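N-Acetyltransferase, PseH (Campylobacter jejuni subsp. jejuni PT14, PDB 4XPL) is an acetyl coenzyme A-dependent N-acetyltransferase that probably acetylates N-4 of a UDP-linked amino-dideoxy-altrose sugar, the third step of pseudaminic acid synthesis for flagellin. Local coordinates at residues I101-N104 and E105-Y109. The protein carries 8 engineered substitutions. Numbering follows the deposited sequence.
Sequences ILMN and EIIKY
The carbonyl oxygen of Leu102 accepts the backbone N-H of Ile106, with O and N 2.9 Å apart. The side chain of Ile106 also lies against this oxygen. Ile106 CG1 stands beside the Ile106 backbone N (chi1 -77°), which brings it to 3.3 Å from Leu102 O, and CD1 follows along the same carbonyl. Three more bonds of the same i to i+4 kind run from Glu105 N to Ile101 O, from Ile107 N to Met103 O and from Lys108 N to Asn104 O. All four are fairly straight, and each donor is tilted some 20 to 25° from the plane of its carbonyl.

The side chains meet less closely than the backbone. Met103 is bent at chi2 and chi3, and its thioether runs across the Ile106 side chain. Met103 SD lies 4.2 Å from Ile106 CD1. Beyond the sulfur, Met103 CE reaches 4.3 Å from Ile107 CD1, a loose apolar touch. Glu105 lays its aliphatic part along the preceding turn, with CG 3.4 Å from Ile101 O. Lys108 rests only its CB near Asn104 O, and its extended chain leads away from the turn. Asn104 OD1 accepts a hydrogen bond from Gln100 NE2, one turn earlier.

Leu102 and Ile106 share the buried face of the helix. Both pack on Ile75 and Leu89 of the central strands, and the side chain of Leu102 is about 5 Å from the bound acetyl coenzyme A. Tyr109 meets Phe63 edge-to-face further along. These are regular turns of the amphipathic helix 99-114, which links the parallel strands 84-91 and 118-124 in a beta-alpha-beta unit of the GNAT acetyltransferase fold.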
ATOM      1  N   ILE A 101      -4.987   1.002  10.902  1.00 19.15           N
ATOM      2  CA  ILE A 101      -3.690   1.635  11.085  1.00 18.17           C
ATOM      3  C   ILE A 101      -3.035   1.920   9.750  1.00 16.79           C
ATOM      4  O   ILE A 101      -2.552   3.032   9.501  1.00 17.14           O
ATOM      5  CB  ILE A 101      -2.747   0.733  11.895  1.00 18.68           C
ATOM      6  CG1 ILE A 101      -3.338   0.542  13.291  1.00 22.18           C
ATOM      7  CG2 ILE A 101      -1.350   1.362  11.911  1.00 18.96           C
ATOM      8  CD1 ILE A 101      -2.509  -0.330  14.261  1.00 25.74           C
ATOM      9  N   LEU A 102      -3.034   0.926   8.869  1.00 15.53           N
ATOM     10  CA  LEU A 102      -2.497   1.110   7.531  1.00 14.91           C
ATOM     11  C   LEU A 102      -3.229   2.197   6.756  1.00 15.46           C
ATOM     12  O   LEU A 102      -2.590   3.002   6.065  1.00 14.25           O
ATOM     13  CB  LEU A 102      -2.496  -0.192   6.739  1.00 14.58           C
ATOM     14  CG  LEU A 102      -1.819  -1.420   7.350  1.00 15.81           C
ATOM     15  CD1 LEU A 102      -1.924  -2.662   6.433  1.00 16.99           C
ATOM     16  CD2 LEU A 102      -0.354  -1.100   7.720  1.00 15.74           C
ATOM     17  N   MET A 103      -4.552   2.227   6.896  1.00 16.35           N
ATOM     18  CA  MET A 103      -5.392   3.264   6.256  1.00 16.07           C
ATOM     19  C   MET A 103      -5.084   4.660   6.811  1.00 15.65           C
ATOM     20  O   MET A 103      -4.981   5.633   6.050  1.00 14.65           O
ATOM     21  CB  MET A 103      -6.888   2.956   6.436  1.00 17.84           C
ATOM     22  CG  MET A 103      -7.433   1.814   5.612  1.00 20.55           C
ATOM     23  SD  MET A 103      -7.159   2.012   3.829  1.00 25.63           S
ATOM     24  CE  MET A 103      -8.078   3.538   3.541  1.00 22.68           C
ATOM     25  N   ASN A 104      -4.928   4.778   8.125  1.00 16.57           N
ATOM     26  CA  ASN A 104      -4.501   6.056   8.699  1.00 16.85           C
ATOM     27  C   ASN A 104      -3.197   6.530   8.079  1.00 16.58           C
ATOM     28  O   ASN A 104      -3.060   7.707   7.764  1.00 16.90           O
ATOM     29  CB  ASN A 104      -4.285   5.984  10.232  1.00 17.26           C
ATOM     30  CG  ASN A 104      -5.587   5.850  11.019  1.00 19.60           C
ATOM     31  OD1 ASN A 104      -6.689   6.226  10.546  1.00 19.57           O
ATOM     32  ND2 ASN A 104      -5.471   5.286  12.234  1.00 17.93           N
ATOM     33  N   GLU A 105      -2.215   5.635   7.986  1.00 15.32           N
ATOM     34  CA  GLU A 105      -0.932   5.977   7.395  1.00 15.15           C
ATOM     35  C   GLU A 105      -1.014   6.357   5.922  1.00 14.06           C
ATOM     36  O   GLU A 105      -0.329   7.285   5.479  1.00 13.83           O
ATOM     37  CB  GLU A 105       0.070   4.837   7.563  1.00 15.77           C
ATOM     38  CG  GLU A 105       0.431   4.542   8.993  1.00 16.08           C
ATOM     39  CD  GLU A 105       0.991   5.756   9.741  1.00 24.13           C
ATOM     40  OE1 GLU A 105       1.926   6.391   9.217  1.00 24.93           O
ATOM     41  OE2 GLU A 105       0.485   6.059  10.830  1.00 25.10           O
ATOM     42  N   ILE A 106      -1.824   5.629   5.166  1.00 13.38           N
ATOM     43  CA  ILE A 106      -2.019   5.914   3.752  1.00 13.39           C
ATOM     44  C   ILE A 106      -2.568   7.324   3.564  1.00 13.65           C
ATOM     45  O   ILE A 106      -2.059   8.088   2.746  1.00 14.78           O
ATOM     46  CB  ILE A 106      -2.977   4.889   3.071  1.00 14.08           C
ATOM     47  CG1 ILE A 106      -2.239   3.558   2.812  1.00 14.62           C
ATOM     48  CG2 ILE A 106      -3.557   5.452   1.727  1.00 13.51           C
ATOM     49  CD1 ILE A 106      -3.105   2.352   2.817  1.00 15.73           C
ATOM     50  N   ILE A 107      -3.625   7.655   4.293  1.00 13.12           N
ATOM     51  CA  ILE A 107      -4.291   8.945   4.137  1.00 14.14           C
ATOM     52  C   ILE A 107      -3.395  10.088   4.602  1.00 14.12           C
ATOM     53  O   ILE A 107      -3.239  11.112   3.883  1.00 14.38           O
ATOM     54  CB  ILE A 107      -5.697   8.942   4.846  1.00 14.96           C
ATOM     55  CG1 ILE A 107      -6.596   7.878   4.201  1.00 13.80           C
ATOM     56  CG2 ILE A 107      -6.316  10.305   4.804  1.00 15.83           C
ATOM     57  CD1 ILE A 107      -7.879   7.585   4.934  1.00 14.73           C
ATOM     58  N   LYS A 108      -2.775   9.925   5.773  1.00 14.67           N
ATOM     59  CA  LYS A 108      -1.834  10.912   6.258  1.00 15.79           C
ATOM     60  C   LYS A 108      -0.706  11.166   5.257  1.00 15.67           C
ATOM     61  O   LYS A 108      -0.426  12.310   4.891  1.00 16.28           O
ATOM     62  CB  LYS A 108      -1.269  10.493   7.633  1.00 16.44           C
ATOM     63  CG  LYS A 108      -0.358  11.533   8.257  1.00 19.86           C
ATOM     64  CD  LYS A 108       0.037  11.128   9.704  1.00 24.31           C
ATOM     65  CE  LYS A 108       0.960  12.175  10.339  1.00 29.88           C
ATOM     66  NZ  LYS A 108       1.149  11.956  11.817  1.00 35.12           N
ATOM     67  N   TYR A 109      -0.061  10.099   4.801  1.00 15.13           N
ATOM     68  CA  TYR A 109       1.065  10.249   3.878  1.00 15.17           C
ATOM     69  C   TYR A 109       0.632  10.888   2.564  1.00 14.39           C
ATOM     70  O   TYR A 109       1.277  11.788   2.046  1.00 14.43           O
ATOM     71  CB  TYR A 109       1.744   8.892   3.591  1.00 15.06           C
ATOM     72  CG  TYR A 109       3.064   9.082   2.890  1.00 14.03           C
ATOM     73  CD1 TYR A 109       4.217   9.288   3.610  1.00 15.53           C
ATOM     74  CD2 TYR A 109       3.158   9.022   1.499  1.00 15.35           C
ATOM     75  CE1 TYR A 109       5.445   9.488   2.977  1.00 16.44           C
ATOM     76  CE2 TYR A 109       4.382   9.230   0.857  1.00 16.62           C
ATOM     77  CZ  TYR A 109       5.515   9.442   1.597  1.00 18.21           C
ATOM     78  OH  TYR A 109       6.742   9.617   0.975  1.00 19.64           O
TER